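Local structure of interphotoreceptor retinoid-binding protein (1J7X) at residues 165-170 and 199-204; 229-234 and 277-282. The protein probably binds and carries retinoids between the cells of the retina, this chain being one functional unit of the protein, with a fold related to the ClpP/crotonase family. One frame throughout, in Å; residues are numbered along the deposited sequence.

Contact 1: 165-170 and 199-204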
loop_
_atom_site.group_PDB
_atom_site.type_symbol
_atom_site.label_atom_id
_atom_site.label_comp_id
_atom_site.label_asym_id
_atom_site.label_seq_id
_atom_site.Cartn_x
_atom_site.Cartn_y
_atom_site.Cartn_z
ATOM N N PHE A 165 8.257 -2.112 15.356
ATOM C CA PHE A 165 7.380 -3.168 15.869
ATOM C C PHE A 165 7.980 -4.547 15.745
ATOM O O PHE A 165 7.273 -5.547 15.921
ATOM C CB PHE A 165 6.041 -3.065 15.179
ATOM C CG PHE A 165 5.387 -1.768 15.358
ATOM C CD1 PHE A 165 4.723 -1.435 16.520
ATOM C CD2 PHE A 165 5.496 -0.820 14.426
ATOM C CE1 PHE A 165 4.165 -0.196 16.638
ATOM C CE2 PHE A 165 5.029 0.454 14.551
ATOM C CZ PHE A 165 4.318 0.780 15.672
ATOM N N LEU A 166 9.292 -4.608 15.497
ATOM C CA LEU A 166 9.965 -5.912 15.306
ATOM C C LEU A 166 11.169 -5.969 16.217
ATOM O O LEU A 166 11.413 -5.018 16.902
ATOM C CB LEU A 166 10.468 -6.063 13.911
ATOM C CG LEU A 166 9.367 -5.967 12.879
ATOM C CD1 LEU A 166 9.998 -5.858 11.488
ATOM C CD2 LEU A 166 8.505 -7.194 12.922
ATOM N N ASP A 167 11.887 -7.093 16.226
ATOM C CA ASP A 167 13.078 -7.305 17.114
ATOM C C ASP A 167 14.286 -6.497 16.692
ATOM O O ASP A 167 14.702 -6.578 15.562
ATOM C CB ASP A 167 13.468 -8.790 17.130
ATOM C CG ASP A 167 12.596 -9.627 18.068
ATOM O OD1 ASP A 167 12.766 -10.879 18.063
ATOM O OD2 ASP A 167 11.754 -9.112 18.875
ATOM N N PRO A 168 14.863 -5.737 17.603
ATOM C CA PRO A 168 16.025 -4.883 17.339
ATOM C C PRO A 168 17.164 -5.590 16.646
ATOM O O PRO A 168 17.970 -4.997 15.914
ATOM C CB PRO A 168 16.461 -4.512 18.725
ATOM C CG PRO A 168 15.171 -4.447 19.479
ATOM C CD PRO A 168 14.438 -5.653 19.008
ATOM N N GLU A 169 17.278 -6.876 16.923
ATOM C CA GLU A 169 18.276 -7.671 16.209
ATOM C C GLU A 169 17.633 -8.893 15.611
ATOM O O GLU A 169 17.500 -9.923 16.307
ATOM C CB GLU A 169 19.393 -8.099 17.145
ATOM C CG GLU A 169 20.150 -6.944 17.782
ATOM C CD GLU A 169 20.777 -6.001 16.765
ATOM O OE1 GLU A 169 21.651 -6.459 15.968
ATOM O OE2 GLU A 169 20.410 -4.800 16.783
ATOM N N THR A 170 17.228 -8.768 14.332
ATOM C CA THR A 170 16.551 -9.849 13.612
ATOM C C THR A 170 16.733 -9.820 12.079
ATOM O O THR A 170 16.842 -10.880 11.461
ATOM C CB THR A 170 15.086 -9.851 13.933
ATOM N N TYR A 199 8.652 -0.126 19.848
ATOM C CA TYR A 199 7.517 -0.576 20.605
ATOM C C TYR A 199 7.730 -2.059 20.878
ATOM O O TYR A 199 7.176 -2.581 21.754
ATOM C CB TYR A 199 6.181 -0.442 19.815
ATOM C CG TYR A 199 4.985 -0.532 20.705
ATOM C CD1 TYR A 199 4.824 0.330 21.757
ATOM C CD2 TYR A 199 3.986 -1.445 20.512
ATOM C CE1 TYR A 199 3.692 0.255 22.556
ATOM C CE2 TYR A 199 2.922 -1.566 21.362
ATOM C CZ TYR A 199 2.769 -0.717 22.394
ATOM O OH TYR A 199 1.560 -0.716 23.197
ATOM N N GLY A 200 8.494 -2.726 20.042
ATOM C CA GLY A 200 8.794 -4.108 20.251
ATOM C C GLY A 200 7.838 -5.043 19.469
ATOM O O GLY A 200 6.869 -4.642 18.875
ATOM N N SER A 201 8.087 -6.337 19.585
ATOM C CA SER A 201 7.266 -7.335 18.870
ATOM C C SER A 201 6.271 -8.121 19.672
ATOM O O SER A 201 5.480 -8.936 19.048
ATOM C CB SER A 201 8.174 -8.355 18.175
ATOM O OG SER A 201 8.875 -9.130 19.177
ATOM N N LYS A 202 6.177 -7.781 20.957
ATOM C CA LYS A 202 5.303 -8.502 21.890
ATOM C C LYS A 202 3.943 -7.879 22.155
ATOM O O LYS A 202 2.935 -8.533 22.139
ATOM C CB LYS A 202 6.037 -8.728 23.214
ATOM C CG LYS A 202 7.415 -9.355 23.092
ATOM C CD LYS A 202 7.414 -10.780 22.506
ATOM C CE LYS A 202 6.673 -11.722 23.458
ATOM N NZ LYS A 202 7.191 -11.645 24.878
ATOM N N LYS A 203 3.871 -6.603 22.421
ATOM C CA LYS A 203 2.645 -5.973 22.747
ATOM C C LYS A 203 1.614 -5.988 21.579
ATOM O O LYS A 203 1.953 -5.943 20.440
ATOM C CB LYS A 203 2.914 -4.517 23.106
ATOM C CG LYS A 203 3.711 -4.349 24.443
ATOM C CD LYS A 203 4.180 -2.909 24.685
ATOM C CE LYS A 203 4.984 -2.769 26.085
ATOM N NZ LYS A 203 5.367 -1.426 26.326
ATOM N N GLY A 204 0.390 -6.011 21.944
ATOM C CA GLY A 204 -0.675 -6.040 20.964
ATOM C C GLY A 204 -0.746 -4.767 20.132
ATOM O O GLY A 204 -0.627 -3.670 20.623
#
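Phe-165 and Tyr-199 make the tight end of this meeting of two loops. The Phe-165 ring, its CG anti to the carbonyl carbon, lays one side, CD1 and CE1, against the base of Tyr-199, with CD1 3.7 Å from Tyr-199 CB. The two side chains cross obliquely. Tyr-199 CG stands anti to the backbone N (chi1 -164°), which carries the phenol away to a hydrogen bond with Thr-140, while the methylene Lys-203 CD lies 3.5 Å above the Tyr-199 ring plane, nearer its perimeter than its centre. Both rings suit a buried place: each also rests on Leu-143 of strand 142-146. Next to them the backbones come close, in a CA-H...O contact with Ser-201 CA 3.4 Å from Phe-165 O. Gly-200 suits this point of the loop, because at its positive phi (95°) a CB would collide with the carbonyl O of Tyr-199.

Toward solvent the contact thins to a single polar link. Ser-201 OG, lodged between its own backbone N and carbonyl carbon (chi1 67°), donates to Asp-167 OD2 at 2.9 Å, approaching from above the carboxylate plane. Short polar side chains suit this more open side, where Asp-167 is exposed. The contact joins the loop after helix 158-163 to the N-terminal end of the inner strand 204-209, in the beta-beta-alpha spiral of the ClpP/crotonase clan, to which the S41 family belongs.

Contact 2: 229-234 and 277-282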
loop_
_atom_site.group_PDB
_atom_site.type_symbol
_atom_site.label_atom_id
_atom_site.label_comp_id
_atom_site.label_asym_id
_atom_site.label_seq_id
_atom_site.Cartn_x
_atom_site.Cartn_y
_atom_site.Cartn_z
ATOM N N ARG A 229 1.891 -9.290 12.726
ATOM C CA ARG A 229 2.273 -8.437 13.828
ATOM C C ARG A 229 1.060 -7.777 14.419
ATOM O O ARG A 229 1.014 -7.478 15.622
ATOM C CB ARG A 229 3.327 -7.433 13.321
ATOM C CG ARG A 229 3.727 -6.361 14.412
ATOM C CD ARG A 229 4.492 -7.135 15.603
ATOM N NE ARG A 229 3.524 -7.367 16.613
ATOM C CZ ARG A 229 3.395 -6.670 17.723
ATOM N NH1 ARG A 229 4.297 -5.770 18.118
ATOM N NH2 ARG A 229 2.373 -6.919 18.466
ATOM N N ALA A 230 0.102 -7.312 13.579
ATOM C CA ALA A 230 -1.066 -6.717 14.097
ATOM C C ALA A 230 -2.371 -7.264 13.506
ATOM O O ALA A 230 -2.376 -7.861 12.448
ATOM C CB ALA A 230 -0.967 -5.239 13.792
ATOM N N THR A 231 -3.438 -6.949 14.171
ATOM C CA THR A 231 -4.781 -7.232 13.718
ATOM C C THR A 231 -5.285 -5.975 12.985
ATOM O O THR A 231 -5.179 -4.855 13.511
ATOM C CB THR A 231 -5.669 -7.561 14.891
ATOM O OG1 THR A 231 -5.178 -8.689 15.630
ATOM C CG2 THR A 231 -7.082 -7.879 14.437
ATOM N N ILE A 232 -5.782 -6.151 11.742
ATOM C CA ILE A 232 -6.288 -5.061 10.979
ATOM C C ILE A 232 -7.810 -4.985 11.192
ATOM O O ILE A 232 -8.550 -5.964 11.014
ATOM C CB ILE A 232 -6.017 -5.289 9.485
ATOM C CG1 ILE A 232 -4.551 -5.671 9.245
ATOM C CG2 ILE A 232 -6.309 -4.106 8.659
ATOM C CD1 ILE A 232 -3.577 -4.601 9.924
ATOM N N ILE A 233 -8.310 -3.793 11.456
ATOM C CA ILE A 233 -9.749 -3.576 11.777
ATOM C C ILE A 233 -10.316 -2.406 11.008
ATOM O O ILE A 233 -9.749 -1.302 10.998
ATOM C CB ILE A 233 -9.914 -3.335 13.292
ATOM C CG1 ILE A 233 -9.248 -4.452 14.029
ATOM C CG2 ILE A 233 -11.418 -3.109 13.663
ATOM C CD1 ILE A 233 -9.171 -4.135 15.542
ATOM N N GLY A 234 -11.462 -2.653 10.320
ATOM C CA GLY A 234 -12.115 -1.554 9.653
ATOM C C GLY A 234 -12.608 -1.957 8.282
ATOM O O GLY A 234 -13.128 -3.050 8.158
ATOM N N VAL A 277 -7.624 -6.248 3.089
ATOM C CA VAL A 277 -8.840 -6.827 3.642
ATOM C C VAL A 277 -8.634 -7.038 5.114
ATOM O O VAL A 277 -7.770 -7.834 5.533
ATOM C CB VAL A 277 -9.150 -8.210 2.969
ATOM C CG1 VAL A 277 -10.462 -8.711 3.528
ATOM C CG2 VAL A 277 -9.344 -8.006 1.544
ATOM N N PRO A 278 -9.339 -6.282 5.953
ATOM C CA PRO A 278 -9.144 -6.389 7.425
ATOM C C PRO A 278 -9.448 -7.777 7.964
ATOM O O PRO A 278 -10.264 -8.521 7.370
ATOM C CB PRO A 278 -10.159 -5.412 7.969
ATOM C CG PRO A 278 -10.212 -4.340 6.870
ATOM C CD PRO A 278 -10.231 -5.175 5.605
ATOM N N ASP A 279 -8.848 -8.097 9.099
ATOM C CA ASP A 279 -9.125 -9.302 9.834
ATOM C C ASP A 279 -10.566 -9.121 10.416
ATOM O O ASP A 279 -11.418 -10.039 10.343
ATOM C CB ASP A 279 -8.137 -9.480 10.953
ATOM C CG ASP A 279 -6.794 -9.655 10.443
ATOM O OD1 ASP A 279 -6.557 -10.721 9.803
ATOM O OD2 ASP A 279 -5.891 -8.780 10.482
ATOM N N ALA A 280 -10.864 -7.939 10.942
ATOM C CA ALA A 280 -12.194 -7.653 11.510
ATOM C C ALA A 280 -12.843 -6.543 10.701
ATOM O O ALA A 280 -12.520 -5.354 10.856
ATOM C CB ALA A 280 -12.101 -7.298 13.002
ATOM N N ILE A 281 -13.710 -6.913 9.771
ATOM C CA ILE A 281 -14.370 -6.020 8.915
ATOM C C ILE A 281 -15.518 -5.353 9.608
ATOM O O ILE A 281 -16.431 -6.076 10.064
ATOM C CB ILE A 281 -14.831 -6.709 7.621
ATOM C CG1 ILE A 281 -13.627 -7.172 6.791
ATOM C CG2 ILE A 281 -15.612 -5.791 6.824
ATOM C CD1 ILE A 281 -13.948 -7.957 5.523
ATOM N N VAL A 282 -15.467 -4.044 9.718
ATOM C CA VAL A 282 -16.515 -3.189 10.282
ATOM C C VAL A 282 -16.475 -1.889 9.574
ATOM O O VAL A 282 -15.529 -1.508 8.876
ATOM C CB VAL A 282 -16.384 -2.992 11.805
ATOM C CG1 VAL A 282 -16.354 -4.271 12.498
ATOM C CG2 VAL A 282 -15.089 -2.332 12.146
HETATM O O HOH W 1 -3.509 -9.956 11.365
#
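Ile-233 CG2 and Val-282 CG2 lie side by side, 4.0 Å apart, at the apolar centre, where strand 231-234 meets 280-281 and the residue after it. Ile-233 CG1 comes to 4.2 Å from Ala-280 CB, and Ala-287 and Ala-291 pack on the same isoleucine. A branched side chain suits the layer between sheet and helix, and the small Ala-280 lets the two strands lie close on this face. Ile-232 takes the reverse face: its CG2 meets Pro-278 CB at about a right angle, and its side chain touches Gln-225.

Strands 231-234 and 280-281 run parallel, the latter being the outermost strand on its side of the mixed sheet of a beta-beta-alpha spiral, the fold of the ClpP/crotonase clan, with helices 287-296 and 216-226 over the Ile-233 and Ile-232 faces. Ile-232 O receives Ala-280 N nearly along its C=O axis, and Gly-234 N gives to Ala-280 O at 2.9 Å. Val-282 N reaches Gly-234 O from above the carbonyl plane. Glycine suits position 234, since at its phi of 138° a CB would clash with the carbonyl O of Ile-233.

Where the strand pairing runs out, the side chain of Asp-279 continues it. With CG beside its backbone N (chi1 -64°), OD2 turns its anti lone pair to Ile-232 N at 2.9 Å, almost straight (176°), while Asp-279 N makes a weak bond to Ile-232 O. A water donates to the same OD2 and, at 2.6 Å, to Ala-230 O; Gln-225 adds a weak hydrogen bond to OD2.

In the fold
From the N terminus, the chain first reaches 165-170, just after helix 158-163, then makes the hairpin of strands 173-179 and 186-189 before returning to 199-204, where contact 1 closes that excursion. Strand 204-209 and helix 216-226 lead on to 229-234. The next long loop, carrying strands 244-248 and 254-265 of the antiparallel sheet, is closed by contact 2 at 277-282. The two loops follow in series, neither nested nor crossed. Arg-229 bridges them: its side chain reaches back to contact 1, where NH2 probably hydrogen-bonds to Lys-203 O. Contact 1 lies at the start of strand 204-209, and contact 2 joins 280-281 to the sheet as its outermost strand on that side.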